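AgaA (Rhizobium radiobacter, PDB 6HLX) binds the opine agropinic acid as the periplasmic substrate-binding protein of an ABC transporter, delivering it for import into the bacterium. Local coordinates at residues A96-R99 / N100-S103; A386-L389 / S390-Y394; L399-T402 / N403-P406; Y407-Q411 / Q412-L416. One frame throughout, in Å; residues are numbered along the deposited sequence.

Contact 1: A96-R99 / N100-S103; sequences ASFR and NELS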
loop_
_atom_site.group_PDB
_atom_site.type_symbol
_atom_site.label_atom_id
_atom_site.label_comp_id
_atom_site.label_asym_id
_atom_site.label_seq_id
_atom_site.Cartn_x
_atom_site.Cartn_y
_atom_site.Cartn_z
ATOM N N ALA A 96 7.766 -7.227 10.534
ATOM C CA ALA A 96 7.595 -7.041 9.088
ATOM C C ALA A 96 6.131 -7.142 8.709
ATOM O O ALA A 96 5.468 -8.146 9.024
ATOM C CB ALA A 96 8.403 -8.071 8.318
ATOM N N SER A 97 5.625 -6.111 8.012
ATOM C CA SER A 97 4.213 -6.079 7.612
ATOM C C SER A 97 3.825 -7.154 6.590
ATOM O O SER A 97 2.639 -7.521 6.540
ATOM C CB SER A 97 3.848 -4.700 7.063
ATOM O OG SER A 97 4.140 -3.699 8.030
ATOM N N PHE A 98 4.792 -7.597 5.734
ATOM C CA PHE A 98 4.502 -8.556 4.671
ATOM C C PHE A 98 5.136 -9.902 4.911
ATOM O O PHE A 98 5.365 -10.661 3.961
ATOM C CB PHE A 98 4.866 -7.977 3.296
ATOM C CG PHE A 98 4.000 -6.784 2.954
ATOM C CD1 PHE A 98 2.710 -6.962 2.448
ATOM C CD2 PHE A 98 4.456 -5.485 3.179
ATOM C CE1 PHE A 98 1.894 -5.862 2.157
ATOM C CE2 PHE A 98 3.639 -4.381 2.898
ATOM C CZ PHE A 98 2.354 -4.579 2.407
ATOM N N ARG A 99 5.374 -10.224 6.184
ATOM C CA ARG A 99 5.954 -11.531 6.531
ATOM C C ARG A 99 5.096 -12.694 5.949
ATOM O O ARG A 99 5.648 -13.665 5.439
ATOM C CB ARG A 99 6.046 -11.679 8.069
ATOM C CG ARG A 99 6.403 -13.104 8.515
ATOM C CD ARG A 99 6.824 -13.175 9.961
ATOM N NE ARG A 99 5.800 -12.676 10.887
ATOM C CZ ARG A 99 4.863 -13.433 11.467
ATOM N NH1 ARG A 99 4.781 -14.729 11.192
ATOM N NH2 ARG A 99 4.010 -12.898 12.333
ATOM N N ASN A 100 3.766 -12.596 6.029
ATOM C CA ASN A 100 2.913 -13.700 5.546
ATOM C C ASN A 100 3.177 -14.027 4.070
ATOM O O ASN A 100 3.226 -15.205 3.683
ATOM C CB ASN A 100 1.431 -13.354 5.719
ATOM C CG ASN A 100 0.597 -14.486 6.270
ATOM O OD1 ASN A 100 1.037 -15.240 7.143
ATOM N ND2 ASN A 100 -0.646 -14.617 5.788
ATOM N N GLU A 101 3.336 -12.969 3.261
ATOM C CA GLU A 101 3.487 -13.089 1.802
ATOM C C GLU A 101 4.859 -13.581 1.388
ATOM O O GLU A 101 4.987 -14.233 0.348
ATOM C CB GLU A 101 3.103 -11.769 1.120
ATOM C CG GLU A 101 1.635 -11.390 1.340
ATOM C CD GLU A 101 1.258 -10.880 2.723
ATOM O OE1 GLU A 101 0.071 -10.973 3.107
ATOM O OE2 GLU A 101 2.168 -10.416 3.440
ATOM N N LEU A 102 5.889 -13.300 2.199
ATOM C CA LEU A 102 7.235 -13.772 1.866
ATOM C C LEU A 102 7.567 -15.081 2.599
ATOM O O LEU A 102 8.608 -15.670 2.302
ATOM C CB LEU A 102 8.291 -12.695 2.198
ATOM C CG LEU A 102 8.467 -11.591 1.157
ATOM C CD1 LEU A 102 7.375 -10.534 1.284
ATOM C CD2 LEU A 102 9.808 -10.911 1.336
ATOM N N SER A 103 6.666 -15.563 3.523
ATOM C CA SER A 103 6.915 -16.717 4.408
ATOM C C SER A 103 7.162 -18.059 3.705
ATOM O O SER A 103 7.684 -18.981 4.341
ATOM C CB SER A 103 5.799 -16.885 5.448
ATOM O OG SER A 103 4.590 -17.261 4.810
HETATM O O HOH W 1 1.952 -10.232 6.157
#
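Phe98 O sits at the start of the short helix 99-102 and is shared by two amides of its first turn. Leu102 N donates to Phe98 O at 3.2 Å, nearly in line with the carbonyl, while the bond from Glu101 N to the same oxygen is bent and weak. Phe98 is at the N-cap position but has no polar side-chain atom; a water instead receives Asn100 N at 3.0 Å. This water donates to Ser97 O and, at 2.7 Å, to Glu101 OE2. The Glu101 chain bends at chi2 (74°) back over the first turn, bringing OE2 to the edge of the Phe98 ring, 3.6 Å from CD1, with ring and carboxylate planes 72° apart. Leu102 CD1 rests 4.1 Å from Phe98 CB. Further along, Ser103 OG donates to Asn100 O at 2.7 Å, from above the carbonyl plane. The other polar ends are met by neighbouring parts of the chain: Arg99 NH1 forms a salt bridge with Asp397, Asn100 binds the backbone of Gly395 and Lys398 through its amide, and Ser97 OG bonds to Gln20 N. Glu101 OE2 and Phe98 O, both acceptors, lie 3.2 Å apart; the water bond to OE2, the nearby helix start and a long, weak ion pair of OE1 with Arg401 probably together ease the charge of this buried carboxylate.

Contact 2: A386-L389 / S390-Y394; sequences ADWL and SNYYY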
loop_
_atom_site.group_PDB
_atom_site.type_symbol
_atom_site.label_atom_id
_atom_site.label_comp_id
_atom_site.label_asym_id
_atom_site.label_seq_id
_atom_site.Cartn_x
_atom_site.Cartn_y
_atom_site.Cartn_z
ATOM N N ALA A 386 -2.402 -11.139 -9.751
ATOM C CA ALA A 386 -3.682 -11.513 -9.123
ATOM C C ALA A 386 -3.502 -11.937 -7.659
ATOM O O ALA A 386 -4.459 -11.846 -6.869
ATOM C CB ALA A 386 -4.319 -12.649 -9.887
ATOM N N ASP A 387 -2.294 -12.431 -7.292
ATOM C CA ASP A 387 -2.037 -12.863 -5.912
ATOM C C ASP A 387 -2.028 -11.707 -4.898
ATOM O O ASP A 387 -1.867 -11.953 -3.697
ATOM C CB ASP A 387 -0.774 -13.730 -5.783
ATOM C CG ASP A 387 -0.682 -14.428 -4.433
ATOM O OD1 ASP A 387 -1.667 -15.099 -4.042
ATOM O OD2 ASP A 387 0.339 -14.238 -3.738
ATOM N N TRP A 388 -2.263 -10.453 -5.351
ATOM C CA TRP A 388 -2.439 -9.345 -4.392
ATOM C C TRP A 388 -3.574 -9.738 -3.421
ATOM O O TRP A 388 -3.591 -9.323 -2.265
ATOM C CB TRP A 388 -2.808 -8.029 -5.109
ATOM C CG TRP A 388 -4.187 -7.970 -5.729
ATOM C CD1 TRP A 388 -4.515 -8.246 -7.027
ATOM C CD2 TRP A 388 -5.392 -7.469 -5.107
ATOM N NE1 TRP A 388 -5.856 -7.995 -7.245
ATOM C CE2 TRP A 388 -6.412 -7.491 -6.089
ATOM C CE3 TRP A 388 -5.707 -6.998 -3.810
ATOM C CZ2 TRP A 388 -7.722 -7.027 -5.827
ATOM C CZ3 TRP A 388 -7.008 -6.561 -3.545
ATOM C CH2 TRP A 388 -8.004 -6.606 -4.537
ATOM N N LEU A 389 -4.517 -10.576 -3.897
ATOM C CA LEU A 389 -5.644 -11.052 -3.091
ATOM C C LEU A 389 -5.223 -11.794 -1.823
ATOM O O LEU A 389 -5.952 -11.736 -0.826
ATOM C CB LEU A 389 -6.567 -11.931 -3.954
ATOM C CG LEU A 389 -7.286 -11.174 -5.090
ATOM C CD1 LEU A 389 -7.823 -12.156 -6.172
ATOM C CD2 LEU A 389 -8.416 -10.277 -4.514
ATOM N N SER A 390 -4.082 -12.540 -1.858
ATOM C CA SER A 390 -3.678 -13.313 -0.664
ATOM C C SER A 390 -3.429 -12.396 0.527
ATOM O O SER A 390 -3.772 -12.737 1.655
ATOM C CB SER A 390 -2.415 -14.119 -0.926
ATOM O OG SER A 390 -2.735 -15.320 -1.601
ATOM N N ASN A 391 -2.841 -11.224 0.259
ATOM C CA ASN A 391 -2.538 -10.252 1.295
ATOM C C ASN A 391 -3.821 -9.797 2.032
ATOM O O ASN A 391 -3.786 -9.560 3.239
ATOM C CB ASN A 391 -1.780 -9.081 0.686
ATOM C CG ASN A 391 -1.423 -7.994 1.665
ATOM O OD1 ASN A 391 -0.897 -8.235 2.786
ATOM N ND2 ASN A 391 -1.719 -6.777 1.269
ATOM N N TYR A 392 -4.961 -9.752 1.304
ATOM C CA TYR A 392 -6.270 -9.378 1.843
ATOM C C TYR A 392 -7.053 -10.542 2.453
ATOM O O TYR A 392 -7.761 -10.345 3.439
ATOM C CB TYR A 392 -7.126 -8.748 0.706
ATOM C CG TYR A 392 -6.729 -7.317 0.435
ATOM C CD1 TYR A 392 -5.565 -7.013 -0.278
ATOM C CD2 TYR A 392 -7.503 -6.264 0.902
ATOM C CE1 TYR A 392 -5.152 -5.693 -0.456
ATOM C CE2 TYR A 392 -7.110 -4.937 0.712
ATOM C CZ TYR A 392 -5.938 -4.660 0.025
ATOM O OH TYR A 392 -5.530 -3.354 -0.090
ATOM N N TYR A 393 -6.996 -11.734 1.824
ATOM C CA TYR A 393 -7.888 -12.861 2.152
ATOM C C TYR A 393 -7.302 -14.084 2.827
ATOM O O TYR A 393 -8.063 -14.847 3.431
ATOM C CB TYR A 393 -8.572 -13.337 0.851
ATOM C CG TYR A 393 -9.624 -12.366 0.352
ATOM C CD1 TYR A 393 -9.275 -11.285 -0.455
ATOM C CD2 TYR A 393 -10.969 -12.528 0.687
ATOM C CE1 TYR A 393 -10.229 -10.367 -0.890
ATOM C CE2 TYR A 393 -11.937 -11.631 0.237
ATOM C CZ TYR A 393 -11.558 -10.541 -0.537
ATOM O OH TYR A 393 -12.502 -9.645 -0.982
ATOM N N TYR A 394 -6.001 -14.354 2.643
ATOM C CA TYR A 394 -5.417 -15.594 3.162
ATOM C C TYR A 394 -5.412 -15.635 4.695
ATOM O O TYR A 394 -5.362 -14.593 5.341
ATOM C CB TYR A 394 -3.969 -15.725 2.662
ATOM C CG TYR A 394 -3.467 -17.153 2.665
ATOM C CD1 TYR A 394 -3.837 -18.044 1.662
ATOM C CD2 TYR A 394 -2.660 -17.627 3.694
ATOM C CE1 TYR A 394 -3.397 -19.365 1.670
ATOM C CE2 TYR A 394 -2.218 -18.953 3.714
ATOM C CZ TYR A 394 -2.558 -19.806 2.675
ATOM O OH TYR A 394 -2.119 -21.112 2.662
HETATM O O HOH W 2 -2.188 -6.859 -1.664
#
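Trp388 drives the edge of its six-membered ring into a face of Tyr392, an offset edge-to-face pair with planes at 83° and centroids 5.2 Å apart. Its CE3 comes within 3.5 Å of Tyr392 CD1. The indole reaches there because its CG stands between the backbone N and the carbonyl carbon (chi1 70°), swinging the ring forward along the helix. Leu389 CD2 lies over one face of the same indole and also reaches Tyr393 CE1 at 4.1 Å, the leucine and tyrosine side chains running side by side. This close-packed flank continues into helix 426-443, where Phe436 meets the Tyr393 ring edge-to-face. The turn that carries these rings is helix 388-393, with Asp387 just ahead of it: Ser390 N donates to Asp387 O, and Ser390 OG to Asp387 OD1 at 2.7 Å, on the syn side of the carboxylate but tilted 26° out of its plane. Arg421 of helix 411-422 binds both side chains, so the aspartate is held by a hydroxyl and a guanidinium together. Further on, Leu389 O receives Tyr393 N at 2.8 Å and a weaker bond from Tyr392 N. The less tightly packed side holds a water, which donates to Trp388 O and accepts from Asn391 ND2 at 3.0 Å, at the in-plane edge of the Tyr392 ring. Tyr394, partly exposed, leaves the helical conformation, and its hydroxyl bonds to Asp418.

Contact 3: L399-T402 / N403-P406; sequences LVRT and NNSP. With G9Z (agropinic acid), chain E; SO4 (sulfate ion), chain U.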
loop_
_atom_site.group_PDB
_atom_site.type_symbol
_atom_site.label_atom_id
_atom_site.label_comp_id
_atom_site.label_asym_id
_atom_site.label_seq_id
_atom_site.Cartn_x
_atom_site.Cartn_y
_atom_site.Cartn_z
ATOM N N LEU A 399 -2.130 -13.446 11.141
ATOM C CA LEU A 399 -3.573 -13.212 10.943
ATOM C C LEU A 399 -4.024 -11.775 11.120
ATOM O O LEU A 399 -5.194 -11.481 10.889
ATOM C CB LEU A 399 -4.404 -14.150 11.844
ATOM C CG LEU A 399 -4.354 -15.641 11.449
ATOM C CD1 LEU A 399 -5.036 -16.529 12.517
ATOM C CD2 LEU A 399 -4.986 -15.862 10.061
ATOM N N VAL A 400 -3.114 -10.884 11.510
ATOM C CA VAL A 400 -3.417 -9.454 11.658
ATOM C C VAL A 400 -2.446 -8.738 10.731
ATOM O O VAL A 400 -1.251 -8.730 10.978
ATOM C CB VAL A 400 -3.332 -8.949 13.121
ATOM C CG1 VAL A 400 -3.549 -7.434 13.184
ATOM C CG2 VAL A 400 -4.354 -9.684 14.003
ATOM N N ARG A 401 -2.961 -8.212 9.632
ATOM C CA ARG A 401 -2.133 -7.558 8.614
ATOM C C ARG A 401 -2.668 -6.166 8.292
ATOM O O ARG A 401 -3.798 -5.837 8.652
ATOM C CB ARG A 401 -2.048 -8.431 7.339
ATOM C CG ARG A 401 -1.588 -9.870 7.629
ATOM C CD ARG A 401 -1.351 -10.714 6.380
ATOM N NE ARG A 401 -2.548 -10.898 5.559
ATOM C CZ ARG A 401 -3.361 -11.953 5.634
ATOM N NH1 ARG A 401 -4.381 -12.070 4.793
ATOM N NH2 ARG A 401 -3.164 -12.893 6.557
ATOM N N THR A 402 -1.891 -5.371 7.541
ATOM C CA THR A 402 -2.339 -4.014 7.215
ATOM C C THR A 402 -3.620 -3.972 6.353
ATOM O O THR A 402 -4.370 -3.011 6.474
ATOM C CB THR A 402 -1.209 -3.239 6.473
ATOM O OG1 THR A 402 -0.838 -3.975 5.290
ATOM C CG2 THR A 402 0.009 -2.959 7.372
ATOM N N ASN A 403 -3.869 -5.002 5.512
ATOM C CA ASN A 403 -4.972 -5.013 4.538
ATOM C C ASN A 403 -6.055 -6.060 4.766
ATOM O O ASN A 403 -7.021 -6.072 4.008
ATOM C CB ASN A 403 -4.416 -5.214 3.120
ATOM C CG ASN A 403 -3.664 -4.025 2.584
ATOM O OD1 ASN A 403 -2.650 -4.160 1.864
ATOM N ND2 ASN A 403 -4.157 -2.834 2.896
ATOM N N ASN A 404 -5.891 -6.928 5.755
ATOM C CA ASN A 404 -6.882 -8.005 5.937
ATOM C C ASN A 404 -7.944 -7.701 7.003
ATOM O O ASN A 404 -7.916 -6.648 7.649
ATOM C CB ASN A 404 -6.183 -9.356 6.216
ATOM C CG ASN A 404 -5.782 -9.560 7.661
ATOM O OD1 ASN A 404 -5.399 -8.610 8.348
ATOM N ND2 ASN A 404 -5.851 -10.809 8.154
ATOM N N SER A 405 -8.854 -8.668 7.204
ATOM C CA SER A 405 -9.864 -8.634 8.256
ATOM C C SER A 405 -9.326 -9.545 9.370
ATOM O O SER A 405 -9.260 -10.771 9.185
ATOM C CB SER A 405 -11.209 -9.121 7.719
ATOM O OG SER A 405 -11.794 -7.975 7.121
ATOM N N PRO A 406 -8.817 -8.938 10.473
ATOM C CA PRO A 406 -8.128 -9.728 11.499
ATOM C C PRO A 406 -8.789 -11.057 11.859
ATOM O O PRO A 406 -10.006 -11.130 12.086
ATOM C CB PRO A 406 -8.047 -8.770 12.695
ATOM C CG PRO A 406 -7.890 -7.414 12.049
ATOM C CD PRO A 406 -8.751 -7.490 10.786
HETATM O OAM G9Z E . -1.062 5.874 4.155
HETATM C CAB G9Z E . -2.257 6.185 4.055
HETATM C CAC G9Z E . -2.765 7.417 4.517
HETATM C CB G9Z E . -4.288 7.408 4.180
HETATM C CA G9Z E . -4.574 6.004 3.674
HETATM C C G9Z E . -5.263 6.037 2.420
HETATM O O G9Z E . -4.589 6.150 1.360
HETATM N N G9Z E . -3.223 5.354 3.621
HETATM C CAG G9Z E . -2.964 3.980 3.042
HETATM C CAH G9Z E . -3.328 2.898 4.060
HETATM O OAP G9Z E . -4.733 3.001 4.287
HETATM C CAI G9Z E . -2.984 1.487 3.571
HETATM O OAQ G9Z E . -1.675 1.510 2.948
HETATM C CAJ G9Z E . -2.913 0.466 4.757
HETATM O OAR G9Z E . -2.582 -0.839 4.247
HETATM C CAK G9Z E . -4.159 0.385 5.672
HETATM O OAT G9Z E . -3.836 -0.369 6.857
HETATM C CAL G9Z E . -5.389 -0.187 4.951
HETATM O OAS G9Z E . -6.545 -0.110 5.814
HETATM O OXT G9Z E . -6.523 5.987 2.439
HETATM S S SO4 U . -0.956 -12.562 14.475
HETATM O O1 SO4 U . -1.591 -11.927 15.667
HETATM O O2 SO4 U . -0.806 -11.572 13.414
HETATM O O3 SO4 U . 0.375 -13.046 14.857
HETATM O O4 SO4 U . -1.786 -13.688 14.060
#
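The side-chain amide of Asn404 bonds back to two backbone groups of the preceding residues while lying over the guanidinium of Arg401. Asn404 ND2 donates to Leu399 O at 2.9 Å along an almost straight line (174°), and Asn404 OD1 accepts from Arg401 N at 2.8 Å. With CG between backbone N and carbonyl carbon (chi1 83°), the amide is turned in toward the chain doubling back beside it. Its ND2 sits 3.6 Å above the centre of the guanidinium plane, the two flat groups tilted by 35°. Arg401 itself is held from its rim by the carbonyls of Asn391, Tyr394 and Lys398. This loop joins helix 388-393 to helix 411-422 and forms part of the agropinic acid pocket of this solute-binding protein: the ligand's OAT donates to Thr402 O at 2.7 Å, and Asn403 ND2 approaches its OAR to 2.9 Å. Gln244 also binds both Thr402 O and the ligand. At the opposite end, Val400 CG2 packs on Pro406 CB at 4.0 Å, while Leu399 N and Val400 N donate to separate oxygens of a sulfate ion, probably from the crystallisation liquor.

Contact 4: Y407-Q411 / Q412-L416; sequences YFNDQ and QINDL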
loop_
_atom_site.group_PDB
_atom_site.type_symbol
_atom_site.label_atom_id
_atom_site.label_comp_id
_atom_site.label_asym_id
_atom_site.label_seq_id
_atom_site.Cartn_x
_atom_site.Cartn_y
_atom_site.Cartn_z
ATOM N N TYR A 407 -7.973 -12.132 11.823
ATOM C CA TYR A 407 -8.312 -13.511 12.197
ATOM C C TYR A 407 -9.240 -14.247 11.225
ATOM O O TYR A 407 -9.541 -15.417 11.468
ATOM C CB TYR A 407 -8.851 -13.607 13.649
ATOM C CG TYR A 407 -7.936 -12.899 14.626
ATOM C CD1 TYR A 407 -6.727 -13.470 15.020
ATOM C CD2 TYR A 407 -8.220 -11.609 15.066
ATOM C CE1 TYR A 407 -5.841 -12.790 15.860
ATOM C CE2 TYR A 407 -7.352 -10.926 15.919
ATOM C CZ TYR A 407 -6.168 -11.526 16.319
ATOM O OH TYR A 407 -5.308 -10.859 17.155
ATOM N N PHE A 408 -9.611 -13.625 10.088
ATOM C CA PHE A 408 -10.377 -14.343 9.075
ATOM C C PHE A 408 -9.478 -15.464 8.513
ATOM O O PHE A 408 -8.318 -15.218 8.162
ATOM C CB PHE A 408 -10.810 -13.410 7.931
ATOM C CG PHE A 408 -11.531 -14.157 6.820
ATOM C CD1 PHE A 408 -12.834 -14.611 6.997
ATOM C CD2 PHE A 408 -10.897 -14.412 5.605
ATOM C CE1 PHE A 408 -13.490 -15.320 5.979
ATOM C CE2 PHE A 408 -11.550 -15.108 4.584
ATOM C CZ PHE A 408 -12.844 -15.562 4.774
ATOM N N ASN A 409 -10.035 -16.669 8.410
ATOM C CA ASN A 409 -9.301 -17.831 7.917
ATOM C C ASN A 409 -10.312 -18.837 7.380
ATOM O O ASN A 409 -11.022 -19.465 8.161
ATOM C CB ASN A 409 -8.468 -18.429 9.081
ATOM C CG ASN A 409 -7.455 -19.493 8.728
ATOM O OD1 ASN A 409 -7.091 -19.700 7.572
ATOM N ND2 ASN A 409 -6.951 -20.181 9.744
ATOM N N ASP A 410 -10.448 -18.917 6.047
ATOM C CA ASP A 410 -11.359 -19.878 5.407
ATOM C C ASP A 410 -10.536 -20.873 4.583
ATOM O O ASP A 410 -9.778 -20.451 3.695
ATOM C CB ASP A 410 -12.388 -19.152 4.521
ATOM C CG ASP A 410 -13.300 -20.118 3.786
ATOM O OD1 ASP A 410 -14.145 -20.765 4.453
ATOM O OD2 ASP A 410 -13.216 -20.183 2.537
ATOM N N GLN A 411 -10.695 -22.189 4.853
ATOM C CA GLN A 411 -9.897 -23.188 4.150
ATOM C C GLN A 411 -10.144 -23.193 2.650
ATOM O O GLN A 411 -9.175 -23.314 1.897
ATOM C CB GLN A 411 -10.049 -24.601 4.768
ATOM C CG GLN A 411 -8.845 -25.547 4.500
ATOM C CD GLN A 411 -7.440 -24.944 4.590
ATOM O OE1 GLN A 411 -7.119 -24.078 5.423
ATOM N NE2 GLN A 411 -6.558 -25.398 3.716
ATOM N N GLN A 412 -11.411 -23.061 2.198
ATOM C CA GLN A 412 -11.670 -23.076 0.742
ATOM C C GLN A 412 -10.951 -21.922 0.051
ATOM O O GLN A 412 -10.341 -22.121 -1.009
ATOM C CB GLN A 412 -13.166 -23.038 0.433
ATOM C CG GLN A 412 -13.868 -24.364 0.701
ATOM C CD GLN A 412 -15.349 -24.243 0.428
ATOM O OE1 GLN A 412 -15.774 -23.704 -0.600
ATOM N NE2 GLN A 412 -16.165 -24.716 1.356
ATOM N N ILE A 413 -10.991 -20.725 0.663
ATOM C CA ILE A 413 -10.301 -19.548 0.116
ATOM C C ILE A 413 -8.790 -19.798 0.102
ATOM O O ILE A 413 -8.150 -19.534 -0.912
ATOM C CB ILE A 413 -10.696 -18.251 0.893
ATOM C CG1 ILE A 413 -12.066 -17.745 0.405
ATOM C CG2 ILE A 413 -9.630 -17.144 0.722
ATOM C CD1 ILE A 413 -12.661 -16.567 1.177
ATOM N N ASN A 414 -8.221 -20.333 1.210
ATOM C CA ASN A 414 -6.776 -20.602 1.285
ATOM C C ASN A 414 -6.331 -21.542 0.170
ATOM O O ASN A 414 -5.322 -21.288 -0.490
ATOM C CB ASN A 414 -6.386 -21.194 2.638
ATOM C CG ASN A 414 -6.557 -20.269 3.819
ATOM O OD1 ASN A 414 -6.604 -20.724 4.975
ATOM N ND2 ASN A 414 -6.653 -18.980 3.576
ATOM N N ASP A 415 -7.096 -22.631 -0.021
ATOM C CA ASP A 415 -6.790 -23.651 -1.030
ATOM C C ASP A 415 -6.808 -23.073 -2.429
ATOM O O ASP A 415 -5.890 -23.342 -3.207
ATOM C CB ASP A 415 -7.752 -24.844 -0.897
ATOM C CG ASP A 415 -7.510 -25.655 0.357
ATOM O OD1 ASP A 415 -6.418 -25.511 0.957
ATOM O OD2 ASP A 415 -8.390 -26.469 0.719
ATOM N N LEU A 416 -7.798 -22.222 -2.726
ATOM C CA LEU A 416 -7.906 -21.580 -4.035
ATOM C C LEU A 416 -6.755 -20.598 -4.242
ATOM O O LEU A 416 -6.140 -20.597 -5.312
ATOM C CB LEU A 416 -9.253 -20.860 -4.206
ATOM C CG LEU A 416 -10.463 -21.779 -4.445
ATOM C CD1 LEU A 416 -11.760 -21.022 -4.208
ATOM C CD2 LEU A 416 -10.428 -22.418 -5.856
HETATM O O HOH W 3 -13.691 -23.406 3.979
#
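With chi1 at 177°, Asp410 turns its carboxylate away from its own amide N and over the first turn of helix 411-422, where it meets Ile413. From this N-cap position Asp410 OD2 accepts from Ile413 N at 3.0 Å, on the anti side of the carboxylate and 35° out of its plane. The second oxygen, OD1, accepts a hydrogen bond from a water that in turn accepts from Gln412 N at 2.9 Å, so the carboxylate serves two early amides of the helix, one directly and one through water. The Ile413 side chain lies close against the same group, CG1 being 3.4 Å from Asp410 OD2. Behind the cap the ordinary helical bonds take over: Asn414 N donates to Asp410 O and Asp415 N to Gln411 O, each at 2.9 Å. The outer face is polar and exposed. There Gln411 bends at chi2 and turns along the helix, placing NE2 2.8 Å from Asp415 OD1 with the amide and carboxylate planes steeply inclined, 74° apart. The inner face is apolar: Phe408 presents the edge of its ring to Ile413, its CZ 3.7 Å from CD1, and the two side chains cross at about a right angle. A negative cap at the positive end of the helix dipole is expected to be favourable, and Arg439 adds a salt bridge to Asp410 OD2. Through Arg439 and Leu443, which touches Phe408 and Asp410, the start of helix 411-422 is fastened to helix 426-443.

How the contacts relate
Along the chain contact 1 comes first, far ahead of contacts 2, 3 and 4, which follow one another through helix 388-393, the loop after it and the start of helix 411-422. In space contacts 1, 2 and 3 form a cluster with centres 11 to 12 Å apart; Arg401 of contact 3 reaches both contact 2 and, through a long, weak ion pair, Glu101 of contact 1. Between centres, contact 4 is about 11 Å from contact 2, which it touches through Asn414 and Tyr394, and 13 Å from contact 3, joined through Tyr407 and Leu399; from contact 1 it is about 17 Å. The loop touching agropinic acid thus lies against helices 388-393 and 99-102 and runs on into helix 411-422.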